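Local atomic coordinates of N-hydroxyarylamine O-acetyltransferase (Bacillus cereus, PDB entry 4DMO), a protein that transfers acetyl groups to arylamines and probably also acetylates N-hydroxyarylamines. Residues Ile219-Asp233 with Thr247-Phe261. Numbering follows the deposited sequence.
Sequences IVKLTEDGHASLTKD and TVTDMQYTNLLHSKF
In Ile219 CG1 is anti to the carbonyl carbon (chi1 -57°), and CG2, anti to the backbone N, lies over the ring of Phe261. Phe261 CG is anti to its own carbonyl carbon (chi1 -56°), and the ring enters edge-on toward Lys221 and Ala228 with one face to Ile219. CG2 of Ile219 sits 3.5 Å from the centroid of the Phe261 ring, almost on its normal, in a CH-pi contact. Lys260 CB covers the opposite face. Lys221 CB meets the ring edge, 3.7 Å from Phe261 CD2. Ala228 O is also at the edge, near the ring plane, 3.5 Å from Phe261 CE2. Leu230 fills the middle. Its CB is 3.6 Å from Phe261 CE1. Its CD2 reaches Tyr253 CE2 and, at 3.7 Å, Leu257 CD2. The other branch, CD1, lies 3.9 Å from Val248 CG2. Ile219 CD1 also touches Leu257 CD2, at 3.6 Å. At the margin Val248 N donates to Asp233 O (2.7 Å), from above the carbonyl plane. Strands 218-223 and 226-231 are neighbours in an antiparallel sheet that continues through 234-239 and 242-247. Helix 250-261 follows the last strand and packs back on the sheet, nearly antiparallel to strand 226-231 (160°). Leu43 of helix 43-46 touches Ile219, Tyr253 and Leu257, while Leu235 of strand 234-239 meets Val248 and Leu256.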
loop_
_atom_site.group_PDB
_atom_site.type_symbol
_atom_site.label_atom_id
_atom_site.label_comp_id
_atom_site.label_asym_id
_atom_site.label_seq_id
_atom_site.Cartn_x
_atom_site.Cartn_y
_atom_site.Cartn_z
ATOM N N ILE A 219 -2.899 9.982 6.912
ATOM C CA ILE A 219 -1.577 9.800 6.299
ATOM C C ILE A 219 -0.711 8.940 7.211
ATOM O O ILE A 219 -0.484 9.316 8.349
ATOM C CB ILE A 219 -0.813 11.116 6.101
ATOM C CG1 ILE A 219 -1.601 12.129 5.239
ATOM C CG2 ILE A 219 0.523 10.825 5.450
ATOM C CD1 ILE A 219 -2.381 13.109 6.054
ATOM N N VAL A 220 -0.195 7.817 6.704
ATOM C CA VAL A 220 0.749 7.020 7.480
ATOM C C VAL A 220 1.965 6.640 6.620
ATOM O O VAL A 220 1.857 6.446 5.411
ATOM C CB VAL A 220 0.070 5.752 8.056
ATOM C CG1 VAL A 220 -0.540 4.963 6.981
ATOM C CG2 VAL A 220 1.063 4.853 8.779
ATOM N N LYS A 221 3.126 6.565 7.264
ATOM C CA LYS A 221 4.339 6.132 6.611
ATOM C C LYS A 221 5.283 5.472 7.590
ATOM O O LYS A 221 5.464 5.957 8.699
ATOM C CB LYS A 221 5.056 7.304 5.994
ATOM C CG LYS A 221 6.120 6.867 5.041
ATOM C CD LYS A 221 6.808 8.049 4.341
ATOM C CE LYS A 221 7.655 8.880 5.268
ATOM N NZ LYS A 221 8.742 8.067 5.818
ATOM N N LEU A 222 5.895 4.372 7.172
ATOM C CA LEU A 222 6.963 3.783 7.977
ATOM C C LEU A 222 8.147 4.716 7.992
ATOM O O LEU A 222 8.353 5.534 7.089
ATOM C CB LEU A 222 7.374 2.412 7.442
ATOM C CG LEU A 222 6.158 1.467 7.444
ATOM C CD1 LEU A 222 6.612 0.100 7.121
ATOM C CD2 LEU A 222 5.397 1.483 8.774
ATOM N N THR A 223 8.935 4.577 9.036
ATOM C CA THR A 223 10.146 5.334 9.183
ATOM C C THR A 223 11.262 4.373 9.540
ATOM O O THR A 223 11.034 3.174 9.664
ATOM C CB THR A 223 9.991 6.383 10.294
ATOM O OG1 THR A 223 9.721 5.716 11.530
ATOM C CG2 THR A 223 8.832 7.356 9.988
ATOM N N GLU A 224 12.464 4.919 9.677
ATOM C CA GLU A 224 13.657 4.172 10.107
ATOM C C GLU A 224 13.405 3.294 11.326
ATOM O O GLU A 224 13.869 2.154 11.429
ATOM C CB GLU A 224 14.750 5.171 10.524
ATOM C CG GLU A 224 15.946 5.323 9.586
ATOM C CD GLU A 224 17.089 6.180 10.190
ATOM O OE1 GLU A 224 18.007 6.519 9.409
ATOM O OE2 GLU A 224 17.074 6.518 11.420
ATOM N N ASP A 225 12.738 3.879 12.303
ATOM C CA ASP A 225 12.689 3.275 13.620
ATOM C C ASP A 225 11.267 3.055 14.082
ATOM O O ASP A 225 11.030 2.877 15.276
ATOM C CB ASP A 225 13.436 4.149 14.638
ATOM C CG ASP A 225 13.109 5.635 14.496
ATOM O OD1 ASP A 225 13.990 6.468 14.795
ATOM O OD2 ASP A 225 11.972 5.984 14.100
ATOM N N GLY A 226 10.327 3.059 13.139
ATOM C CA GLY A 226 8.927 2.804 13.461
ATOM C C GLY A 226 7.943 3.267 12.389
ATOM O O GLY A 226 7.903 2.700 11.291
ATOM N N HIS A 227 7.131 4.269 12.726
ATOM C CA HIS A 227 6.180 4.861 11.785
ATOM C C HIS A 227 5.644 6.206 12.304
ATOM O O HIS A 227 5.886 6.608 13.452
ATOM C CB HIS A 227 5.043 3.902 11.529
ATOM C CG HIS A 227 4.056 3.865 12.642
ATOM N ND1 HIS A 227 2.970 4.715 12.700
ATOM C CD2 HIS A 227 4.005 3.105 13.754
ATOM C CE1 HIS A 227 2.290 4.468 13.800
ATOM N NE2 HIS A 227 2.913 3.512 14.471
ATOM N N ALA A 228 4.959 6.925 11.422
ATOM C CA ALA A 228 4.383 8.222 11.734
ATOM C C ALA A 228 3.002 8.283 11.073
ATOM O O ALA A 228 2.837 7.796 9.954
ATOM C CB ALA A 228 5.265 9.310 11.234
ATOM N N SER A 229 2.021 8.823 11.794
ATOM C CA SER A 229 0.627 8.905 11.350
ATOM C C SER A 229 0.078 10.294 11.606
ATOM O O SER A 229 0.319 10.888 12.656
ATOM C CB SER A 229 -0.241 7.894 12.088
ATOM O OG SER A 229 0.295 6.603 11.975
ATOM N N LEU A 230 -0.640 10.825 10.629
ATOM C CA LEU A 230 -1.193 12.172 10.735
ATOM C C LEU A 230 -2.670 12.174 10.370
ATOM O O LEU A 230 -3.104 11.470 9.449
ATOM C CB LEU A 230 -0.416 13.155 9.853
ATOM C CG LEU A 230 -0.884 14.619 9.818
ATOM C CD1 LEU A 230 -0.736 15.269 11.177
ATOM C CD2 LEU A 230 -0.133 15.415 8.763
ATOM N N THR A 231 -3.448 12.910 11.164
ATOM C CA THR A 231 -4.850 13.166 10.859
ATOM C C THR A 231 -5.171 14.654 11.096
ATOM O O THR A 231 -4.308 15.448 11.509
ATOM C CB THR A 231 -5.819 12.312 11.709
ATOM O OG1 THR A 231 -5.897 12.874 13.025
ATOM C CG2 THR A 231 -5.382 10.869 11.758
ATOM N N LYS A 232 -6.431 15.005 10.870
ATOM C CA LYS A 232 -6.856 16.390 10.919
ATOM C C LYS A 232 -6.466 16.928 12.276
ATOM O O LYS A 232 -6.226 18.130 12.443
ATOM C CB LYS A 232 -8.385 16.485 10.737
ATOM C CG LYS A 232 -8.913 17.710 9.987
ATOM C CD LYS A 232 -10.311 17.415 9.354
ATOM C CE LYS A 232 -10.486 18.061 7.953
ATOM N NZ LYS A 232 -11.650 17.504 7.191
ATOM N N ASP A 233 -6.399 16.037 13.257
ATOM C CA ASP A 233 -6.242 16.523 14.615
ATOM C C ASP A 233 -4.939 16.142 15.309
ATOM O O ASP A 233 -4.508 16.869 16.187
ATOM C CB ASP A 233 -7.439 16.071 15.459
ATOM C CG ASP A 233 -8.613 17.035 15.368
ATOM O OD1 ASP A 233 -8.380 18.251 15.174
ATOM O OD2 ASP A 233 -9.771 16.574 15.472
ATOM N N THR A 247 -1.380 16.982 19.373
ATOM C CA THR A 247 -2.390 17.717 18.652
ATOM C C THR A 247 -1.748 18.555 17.564
ATOM O O THR A 247 -0.655 19.089 17.713
ATOM C CB THR A 247 -3.175 18.589 19.606
ATOM O OG1 THR A 247 -4.016 17.734 20.401
ATOM C CG2 THR A 247 -4.039 19.574 18.840
ATOM N N VAL A 248 -2.447 18.638 16.450
ATOM C CA VAL A 248 -1.962 19.329 15.271
ATOM C C VAL A 248 -3.052 20.331 14.907
ATOM O O VAL A 248 -4.238 19.987 14.928
ATOM C CB VAL A 248 -1.693 18.313 14.102
ATOM C CG1 VAL A 248 -1.486 19.010 12.782
ATOM C CG2 VAL A 248 -0.467 17.482 14.413
ATOM N N THR A 249 -2.659 21.575 14.640
ATOM C CA THR A 249 -3.621 22.591 14.203
ATOM C C THR A 249 -3.484 22.796 12.706
ATOM O O THR A 249 -2.544 22.293 12.100
ATOM C CB THR A 249 -3.428 23.925 14.933
ATOM O OG1 THR A 249 -2.127 24.482 14.641
ATOM C CG2 THR A 249 -3.599 23.699 16.425
ATOM N N ASP A 250 -4.437 23.497 12.102
ATOM C CA ASP A 250 -4.388 23.736 10.668
ATOM C C ASP A 250 -3.087 24.396 10.273
ATOM O O ASP A 250 -2.559 24.136 9.208
ATOM C CB ASP A 250 -5.565 24.614 10.234
ATOM C CG ASP A 250 -6.913 23.903 10.384
ATOM O OD1 ASP A 250 -7.940 24.473 9.945
ATOM O OD2 ASP A 250 -6.948 22.780 10.952
ATOM N N MET A 251 -2.554 25.227 11.156
ATOM C CA MET A 251 -1.335 25.984 10.870
ATOM C C MET A 251 -0.120 25.084 10.783
ATOM O O MET A 251 0.867 25.420 10.130
ATOM C CB MET A 251 -1.082 27.031 11.955
ATOM C CG MET A 251 -2.306 27.868 12.311
ATOM S SD MET A 251 -2.049 28.930 13.758
ATOM C CE MET A 251 -3.362 30.141 13.510
ATOM N N GLN A 252 -0.149 23.968 11.492
ATOM C CA GLN A 252 1.027 23.097 11.522
ATOM C C GLN A 252 0.924 21.968 10.496
ATOM O O GLN A 252 1.838 21.143 10.361
ATOM C CB GLN A 252 1.155 22.435 12.879
ATOM C CG GLN A 252 1.328 23.362 14.026
ATOM C CD GLN A 252 1.112 22.668 15.343
ATOM O OE1 GLN A 252 -0.010 22.575 15.829
ATOM N NE2 GLN A 252 2.192 22.189 15.946
ATOM N N TYR A 253 -0.208 21.897 9.811
ATOM C CA TYR A 253 -0.573 20.706 9.072
ATOM C C TYR A 253 0.164 20.617 7.732
ATOM O O TYR A 253 0.508 19.524 7.274
ATOM C CB TYR A 253 -2.068 20.717 8.887
ATOM C CG TYR A 253 -2.588 19.626 8.040
ATOM C CD1 TYR A 253 -2.886 19.864 6.719
ATOM C CD2 TYR A 253 -2.811 18.366 8.555
ATOM C CE1 TYR A 253 -3.374 18.893 5.932
ATOM C CE2 TYR A 253 -3.312 17.380 7.764
ATOM C CZ TYR A 253 -3.574 17.662 6.444
ATOM O OH TYR A 253 -4.075 16.720 5.606
ATOM N N THR A 254 0.449 21.770 7.129
ATOM C CA THR A 254 1.171 21.811 5.851
ATOM C C THR A 254 2.629 21.499 6.014
ATOM O O THR A 254 3.219 20.748 5.229
ATOM C CB THR A 254 1.075 23.197 5.178
ATOM O OG1 THR A 254 -0.225 23.362 4.615
ATOM C CG2 THR A 254 2.138 23.350 4.066
ATOM N N ASN A 255 3.221 22.102 7.030
ATOM C CA ASN A 255 4.599 21.814 7.364
ATOM C C ASN A 255 4.804 20.331 7.666
ATOM O O ASN A 255 5.711 19.716 7.130
ATOM C CB ASN A 255 5.053 22.684 8.542
ATOM C CG ASN A 255 5.157 24.145 8.168
ATOM O OD1 ASN A 255 5.457 24.481 7.027
ATOM N ND2 ASN A 255 4.873 25.017 9.114
ATOM N N LEU A 256 3.952 19.764 8.499
ATOM C CA LEU A 256 4.046 18.363 8.847
ATOM C C LEU A 256 3.897 17.433 7.635
ATOM O O LEU A 256 4.547 16.395 7.552
ATOM C CB LEU A 256 2.999 18.016 9.898
ATOM C CG LEU A 256 3.363 18.419 11.336
ATOM C CD1 LEU A 256 2.174 18.244 12.306
ATOM C CD2 LEU A 256 4.565 17.634 11.838
ATOM N N LEU A 257 2.989 17.773 6.738
ATOM C CA LEU A 257 2.773 16.962 5.561
ATOM C C LEU A 257 4.056 16.906 4.800
ATOM O O LEU A 257 4.457 15.860 4.318
ATOM C CB LEU A 257 1.659 17.532 4.687
ATOM C CG LEU A 257 0.224 17.200 5.092
ATOM C CD1 LEU A 257 -0.728 17.921 4.151
ATOM C CD2 LEU A 257 -0.054 15.735 5.055
ATOM N N HIS A 258 4.729 18.043 4.724
ATOM C CA HIS A 258 5.955 18.113 3.949
ATOM C C HIS A 258 7.145 17.533 4.687
ATOM O O HIS A 258 7.876 16.695 4.152
ATOM C CB HIS A 258 6.280 19.551 3.557
ATOM C CG HIS A 258 7.593 19.669 2.862
ATOM N ND1 HIS A 258 8.712 20.197 3.473
ATOM C CD2 HIS A 258 7.987 19.270 1.633
ATOM C CE1 HIS A 258 9.730 20.141 2.639
ATOM N NE2 HIS A 258 9.315 19.591 1.509
ATOM N N SER A 259 7.339 17.969 5.918
ATOM C CA SER A 259 8.497 17.548 6.716
ATOM C C SER A 259 8.492 16.056 7.099
ATOM O O SER A 259 9.547 15.408 7.140
ATOM C CB SER A 259 8.564 18.399 7.988
ATOM O OG SER A 259 8.947 19.698 7.633
ATOM N N LYS A 260 7.327 15.507 7.425
ATOM C CA LYS A 260 7.267 14.092 7.784
ATOM C C LYS A 260 6.971 13.202 6.599
ATOM O O LYS A 260 7.379 12.066 6.580
ATOM C CB LYS A 260 6.246 13.845 8.905
ATOM C CG LYS A 260 6.533 14.648 10.183
ATOM C CD LYS A 260 7.311 13.843 11.258
ATOM C CE LYS A 260 8.008 14.770 12.284
ATOM N NZ LYS A 260 9.086 15.659 11.678
ATOM N N PHE A 261 6.261 13.679 5.600
ATOM C CA PHE A 261 5.797 12.749 4.585
ATOM C C PHE A 261 6.166 13.098 3.149
ATOM O O PHE A 261 5.908 12.300 2.247
ATOM C CB PHE A 261 4.281 12.552 4.688
ATOM C CG PHE A 261 3.817 12.109 6.034
ATOM C CD1 PHE A 261 3.190 13.001 6.899
ATOM C CD2 PHE A 261 3.994 10.800 6.448
ATOM C CE1 PHE A 261 2.735 12.582 8.141
ATOM C CE2 PHE A 261 3.549 10.389 7.698
ATOM C CZ PHE A 261 2.913 11.287 8.539
#